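PDB 4HV0: AvtR, which regulates transcription for a lipothrixvirus that infects a hyperthermophilic archaeon, probably by binding DNA through ribbon-helix-helix motifs. Local coordinates for residues Met2-Glu7 with Lys61-Cys67; Ile38-Thr42 with Lys68-Asn73. All blocks are in the same frame, centred on the assembly; numbering follows the deposited sequence.

Contact 1 (Met2-Glu7 with Lys61-Cys67)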
loop_
_atom_site.group_PDB
_atom_site.type_symbol
_atom_site.label_atom_id
_atom_site.label_comp_id
_atom_site.label_asym_id
_atom_site.label_seq_id
_atom_site.Cartn_x
_atom_site.Cartn_y
_atom_site.Cartn_z
HETATM N N MSE A 2 3.973 8.268 2.528
HETATM C CA MSE A 2 2.790 7.826 3.333
HETATM C C MSE A 2 1.613 7.480 2.447
HETATM O O MSE A 2 1.317 8.188 1.487
HETATM C CB MSE A 2 2.407 8.915 4.318
HETATM C CG MSE A 2 1.622 8.353 5.495
HETATM SE SE MSE A 2 -0.047 9.342 5.807
HETATM C CE MSE A 2 -0.867 9.056 4.030
ATOM N N VAL A 3 0.951 6.371 2.767
ATOM C CA VAL A 3 -0.273 5.923 2.111
ATOM C C VAL A 3 -1.468 5.963 3.092
ATOM O O VAL A 3 -1.303 5.828 4.308
ATOM C CB VAL A 3 -0.071 4.472 1.633
ATOM C CG1 VAL A 3 -1.260 3.999 0.808
ATOM C CG2 VAL A 3 1.234 4.327 0.873
ATOM N N THR A 4 -2.677 6.157 2.581
ATOM C CA THR A 4 -3.885 5.998 3.404
ATOM C C THR A 4 -4.809 4.954 2.824
ATOM O O THR A 4 -5.209 5.064 1.674
ATOM C CB THR A 4 -4.675 7.287 3.521
ATOM O OG1 THR A 4 -3.776 8.368 3.827
ATOM C CG2 THR A 4 -5.683 7.123 4.617
ATOM N N VAL A 5 -5.150 3.936 3.612
ATOM C CA VAL A 5 -6.029 2.870 3.141
ATOM C C VAL A 5 -7.260 2.640 4.010
ATOM O O VAL A 5 -7.242 2.886 5.190
ATOM C CB VAL A 5 -5.213 1.555 2.937
ATOM C CG1 VAL A 5 -4.108 1.796 1.916
ATOM C CG2 VAL A 5 -4.564 1.063 4.245
ATOM N N GLU A 6 -8.307 2.075 3.416
ATOM C CA GLU A 6 -9.475 1.603 4.135
ATOM C C GLU A 6 -9.147 0.392 5.014
ATOM O O GLU A 6 -8.191 -0.351 4.765
ATOM C CB GLU A 6 -10.471 1.060 3.143
ATOM C CG GLU A 6 -11.177 2.012 2.225
ATOM C CD GLU A 6 -11.961 1.235 1.160
ATOM O OE1 GLU A 6 -12.328 0.072 1.433
ATOM O OE2 GLU A 6 -12.213 1.786 0.059
ATOM N N GLU A 7 -10.005 0.119 5.987
ATOM C CA GLU A 7 -9.769 -0.964 6.950
ATOM C C GLU A 7 -9.684 -2.355 6.294
ATOM O O GLU A 7 -8.792 -3.142 6.608
ATOM C CB GLU A 7 -10.872 -0.928 8.001
ATOM C CG GLU A 7 -10.689 -1.873 9.168
ATOM C CD GLU A 7 -11.666 -1.582 10.286
ATOM O OE1 GLU A 7 -12.675 -0.876 10.031
ATOM O OE2 GLU A 7 -11.415 -2.048 11.419
ATOM N N LYS A 61 -12.627 3.567 10.096
ATOM C CA LYS A 61 -11.187 3.712 10.287
ATOM C C LYS A 61 -10.485 3.802 8.946
ATOM O O LYS A 61 -10.843 3.091 8.015
ATOM C CB LYS A 61 -10.608 2.505 11.009
ATOM C CG LYS A 61 -11.018 2.307 12.455
ATOM C CD LYS A 61 -9.888 1.535 13.125
ATOM C CE LYS A 61 -10.243 0.896 14.454
ATOM N NZ LYS A 61 -9.449 -0.352 14.630
ATOM N N TYR A 62 -9.470 4.656 8.876
ATOM C CA TYR A 62 -8.627 4.824 7.704
ATOM C C TYR A 62 -7.171 4.805 8.174
ATOM O O TYR A 62 -6.734 5.688 8.905
ATOM C CB TYR A 62 -8.938 6.166 7.004
ATOM C CG TYR A 62 -10.318 6.240 6.400
ATOM C CD1 TYR A 62 -10.566 5.761 5.119
ATOM C CD2 TYR A 62 -11.387 6.761 7.115
ATOM C CE1 TYR A 62 -11.831 5.808 4.563
ATOM C CE2 TYR A 62 -12.664 6.828 6.556
ATOM C CZ TYR A 62 -12.876 6.355 5.281
ATOM O OH TYR A 62 -14.140 6.420 4.732
ATOM N N TYR A 63 -6.412 3.798 7.764
ATOM C CA TYR A 63 -5.061 3.614 8.291
ATOM C C TYR A 63 -4.054 4.430 7.506
ATOM O O TYR A 63 -4.086 4.461 6.301
ATOM C CB TYR A 63 -4.703 2.136 8.305
ATOM C CG TYR A 63 -5.518 1.337 9.305
ATOM C CD1 TYR A 63 -4.985 0.961 10.544
ATOM C CD2 TYR A 63 -6.828 0.966 9.012
ATOM C CE1 TYR A 63 -5.742 0.229 11.449
ATOM C CE2 TYR A 63 -7.588 0.235 9.907
ATOM C CZ TYR A 63 -7.047 -0.130 11.123
ATOM O OH TYR A 63 -7.816 -0.864 12.005
ATOM N N ARG A 64 -3.169 5.113 8.218
ATOM C CA ARG A 64 -2.076 5.870 7.623
ATOM C C ARG A 64 -0.807 5.012 7.706
ATOM O O ARG A 64 -0.366 4.669 8.796
ATOM C CB ARG A 64 -1.860 7.180 8.375
ATOM C CG ARG A 64 -2.960 8.208 8.198
ATOM C CD ARG A 64 -2.402 9.621 8.217
ATOM N NE ARG A 64 -3.450 10.607 7.940
ATOM C CZ ARG A 64 -3.994 10.838 6.740
ATOM N NH1 ARG A 64 -3.612 10.156 5.661
ATOM N NH2 ARG A 64 -4.939 11.767 6.612
ATOM N N ILE A 65 -0.227 4.654 6.566
ATOM C CA ILE A 65 0.926 3.748 6.535
ATOM C C ILE A 65 2.190 4.462 6.082
ATOM O O ILE A 65 2.218 5.084 5.019
ATOM C CB ILE A 65 0.684 2.561 5.598
ATOM C CG1 ILE A 65 -0.431 1.662 6.115
ATOM C CG2 ILE A 65 1.937 1.704 5.507
ATOM C CD1 ILE A 65 -0.846 0.591 5.134
ATOM N N ASN A 66 3.245 4.340 6.886
ATOM C CA ASN A 66 4.546 4.926 6.566
ATOM C C ASN A 66 5.288 4.079 5.544
ATOM O O ASN A 66 6.235 3.366 5.861
ATOM C CB ASN A 66 5.401 5.137 7.827
ATOM C CG ASN A 66 5.608 6.609 8.153
ATOM O OD1 ASN A 66 5.125 7.491 7.446
ATOM N ND2 ASN A 66 6.335 6.878 9.223
ATOM N N CYS A 67 4.820 4.134 4.309
ATOM C CA CYS A 67 5.534 3.494 3.241
ATOM C C CYS A 67 6.553 4.496 2.756
ATOM O O CYS A 67 6.186 5.610 2.375
ATOM C CB CYS A 67 4.600 3.093 2.119
ATOM S SG CYS A 67 5.436 1.969 1.009
HETATM O O HOH W 1 -12.380 1.931 6.541
#
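Strands 3-6 and 61-65 form an antiparallel ribbon like that of a ribbon-helix-helix dimer, here built within one chain from two strand-helix-helix units. Val3 pairs with Ile65 and Val5 with Tyr63 through four backbone hydrogen bonds, including Val3 N to Ile65 O (2.9 Å) and Ile65 N to Val3 O (2.8 Å). On the helix-facing side the bumps interlock: Val5 CG2 sits in the notch between Tyr63 CB (4.2 Å) and Ile65 CD1 (3.9 Å), while Val3 CG2 rests on Cys67 CB (3.8 Å). Tyr10 stacks on Tyr63, and Leu88 covers Val3. The other face carries Thr4, Tyr62 and Arg64, the kind of surface that relatives insert into the DNA major groove. There Thr4 CG2 meets Tyr62 CB (4.1 Å), and Arg64 bends back so that NH1 meets Thr4 OG1 edge-on (2.6 Å, poorly angled for a hydrogen bond) and selenomethionine Met2 CE (3.4 Å). Where Glu7 turns off into helix 7-19, a water fills the widening gap, accepting from Glu7 N (3.0 Å) and donating to Lys61 O (an unusually short 2.4 Å).

Contact 2 (Ile38-Thr42 with Lys68-Asn73)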
loop_
_atom_site.group_PDB
_atom_site.type_symbol
_atom_site.label_atom_id
_atom_site.label_comp_id
_atom_site.label_asym_id
_atom_site.label_seq_id
_atom_site.Cartn_x
_atom_site.Cartn_y
_atom_site.Cartn_z
ATOM N N ILE A 38 9.589 -2.214 -10.729
ATOM C CA ILE A 38 10.713 -1.422 -10.275
ATOM C C ILE A 38 11.525 -2.037 -9.137
ATOM O O ILE A 38 11.046 -2.798 -8.304
ATOM C CB ILE A 38 10.309 0.003 -9.820
ATOM C CG1 ILE A 38 9.176 -0.050 -8.763
ATOM C CG2 ILE A 38 10.038 0.826 -11.060
ATOM C CD1 ILE A 38 8.663 1.285 -8.282
ATOM N N GLU A 39 12.775 -1.625 -9.124
ATOM C CA GLU A 39 13.752 -2.002 -8.134
ATOM C C GLU A 39 13.739 -0.948 -7.049
ATOM O O GLU A 39 13.843 0.229 -7.355
ATOM C CB GLU A 39 15.119 -2.007 -8.804
ATOM C CG GLU A 39 16.285 -2.346 -7.890
ATOM C CD GLU A 39 16.555 -3.842 -7.826
ATOM O OE1 GLU A 39 15.581 -4.628 -7.729
ATOM O OE2 GLU A 39 17.750 -4.219 -7.872
ATOM N N ASP A 40 13.631 -1.354 -5.796
ATOM C CA ASP A 40 13.764 -0.410 -4.695
ATOM C C ASP A 40 14.597 -0.973 -3.535
ATOM O O ASP A 40 14.345 -2.073 -3.023
ATOM C CB ASP A 40 12.397 0.051 -4.206
ATOM C CG ASP A 40 12.491 1.216 -3.226
ATOM O OD1 ASP A 40 12.771 0.973 -2.041
ATOM O OD2 ASP A 40 12.252 2.374 -3.618
ATOM N N ARG A 41 15.574 -0.177 -3.112
ATOM C CA ARG A 41 16.542 -0.604 -2.101
ATOM C C ARG A 41 16.026 -0.435 -0.684
ATOM O O ARG A 41 16.488 -1.117 0.204
ATOM C CB ARG A 41 17.849 0.179 -2.231
ATOM C CG ARG A 41 19.057 -0.456 -1.552
ATOM C CD ARG A 41 19.876 -1.264 -2.549
ATOM N NE ARG A 41 21.232 -1.580 -2.052
ATOM C CZ ARG A 41 22.321 -0.805 -2.190
ATOM N NH1 ARG A 41 22.269 0.393 -2.780
ATOM N NH2 ARG A 41 23.490 -1.228 -1.700
ATOM N N THR A 42 15.092 0.484 -0.467
ATOM C CA THR A 42 14.490 0.710 0.848
ATOM C C THR A 42 14.074 -0.588 1.582
ATOM O O THR A 42 13.616 -1.559 0.951
ATOM C CB THR A 42 13.266 1.605 0.682
ATOM O OG1 THR A 42 13.672 2.955 0.448
ATOM C CG2 THR A 42 12.358 1.544 1.900
ATOM N N LYS A 68 7.827 4.115 2.850
ATOM C CA LYS A 68 8.953 4.889 2.344
ATOM C C LYS A 68 9.672 4.080 1.258
ATOM O O LYS A 68 10.116 2.975 1.517
ATOM C CB LYS A 68 9.949 5.183 3.468
ATOM C CG LYS A 68 9.380 5.955 4.635
ATOM C CD LYS A 68 10.474 6.536 5.521
ATOM C CE LYS A 68 9.888 7.292 6.699
ATOM N NZ LYS A 68 10.950 7.788 7.615
ATOM N N LEU A 69 9.739 4.649 0.058
ATOM C CA LEU A 69 10.473 4.157 -1.103
ATOM C C LEU A 69 11.566 5.169 -1.439
ATOM O O LEU A 69 11.541 6.298 -0.963
ATOM C CB LEU A 69 9.515 4.087 -2.302
ATOM C CG LEU A 69 8.463 2.987 -2.464
ATOM C CD1 LEU A 69 7.520 3.336 -3.606
ATOM C CD2 LEU A 69 9.116 1.644 -2.744
ATOM N N GLU A 70 12.538 4.763 -2.259
ATOM C CA GLU A 70 13.510 5.711 -2.818
ATOM C C GLU A 70 12.731 6.838 -3.462
ATOM O O GLU A 70 11.707 6.588 -4.077
ATOM C CB GLU A 70 14.384 5.038 -3.884
ATOM C CG GLU A 70 15.252 3.895 -3.402
ATOM C CD GLU A 70 15.991 3.200 -4.526
ATOM O OE1 GLU A 70 16.012 3.660 -5.690
ATOM O OE2 GLU A 70 16.559 2.149 -4.247
ATOM N N LYS A 71 13.222 8.062 -3.361
ATOM C CA LYS A 71 12.494 9.211 -3.877
ATOM C C LYS A 71 12.103 9.031 -5.351
ATOM O O LYS A 71 10.999 9.391 -5.730
ATOM C CB LYS A 71 13.287 10.521 -3.652
ATOM C CG LYS A 71 13.303 10.969 -2.186
ATOM C CD LYS A 71 14.195 12.191 -1.913
ATOM C CE LYS A 71 14.137 12.641 -0.441
ATOM N NZ LYS A 71 14.113 14.117 -0.192
ATOM N N ARG A 72 12.984 8.467 -6.170
ATOM C CA ARG A 72 12.681 8.284 -7.594
ATOM C C ARG A 72 11.475 7.342 -7.831
ATOM O O ARG A 72 10.630 7.632 -8.692
ATOM C CB ARG A 72 13.907 7.921 -8.460
ATOM C CG ARG A 72 14.558 9.169 -9.048
ATOM C CD ARG A 72 15.103 10.106 -7.973
ATOM N NE ARG A 72 14.822 11.504 -8.283
ATOM C CZ ARG A 72 15.054 12.507 -7.444
ATOM N NH1 ARG A 72 15.606 12.252 -6.264
ATOM N NH2 ARG A 72 14.749 13.756 -7.788
ATOM N N ASN A 73 11.379 6.281 -7.038
ATOM C CA ASN A 73 10.274 5.365 -7.144
ATOM C C ASN A 73 8.976 5.949 -6.590
ATOM O O ASN A 73 7.909 5.678 -7.109
ATOM C CB ASN A 73 10.597 4.032 -6.469
ATOM C CG ASN A 73 11.600 3.185 -7.243
ATOM O OD1 ASN A 73 12.352 2.412 -6.647
ATOM N ND2 ASN A 73 11.603 3.303 -8.546
#
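This is a polar loop-to-helix-start contact at one end of the ribbon-helix-helix-like fold: the loop 38-42, leaving the second helix of the first unit, lies against the turn that begins helix 71-84, the first helix of the second unit. Two hydrogen bonds run in opposite senses between them. Glu70, the N-cap residue, gives its backbone N to Asp40 OD2 (2.8 Å), and its carboxylate reaches back to the loop to accept from Arg41 N. Each acid thus takes up a backbone NH of the other segment, although the carboxylates themselves stand close, with Asp40 OD2 4.4 Å from Glu70 OE2. Beside this exchange the Leu69 CD2 methyl packs 3.3 Å from Asp40 OD2, and the Leu69 side chain goes on to touch Leu32 and Arg29 of helix 24-36. In the first turn of the helix, Asn73 fits between the loop backbone and the Ile38 side chain. The second bond, from Arg41 N to Glu70 OE2, measures 2.8 Å with an angle of 154° at the hydrogen.

Contacts 1 and 2 both join the first strand-helix-helix unit to the second, and their segments alternate along the chain: 2-7, 38-42, 61-67, 68-73. Their centres are about 19 Å apart, and they share no touch beyond the sequence junction at Cys67 and Lys68, where the ribbon strand 60-65 leads towards helix 71-84. Helix 24-36 spans the distance: Val24, Pro25 and Ile28 near its start meet Ile65 of contact 1, and Arg29 and Leu32 farther along meet Leu69 of contact 2. The centre of contact 1 lies about 8 Å from the centre of the chain, that of contact 2 about 14 Å. If DNA is bound as in relatives, the Thr4, Tyr62 and Arg64 face of contact 1 would probably be turned to it.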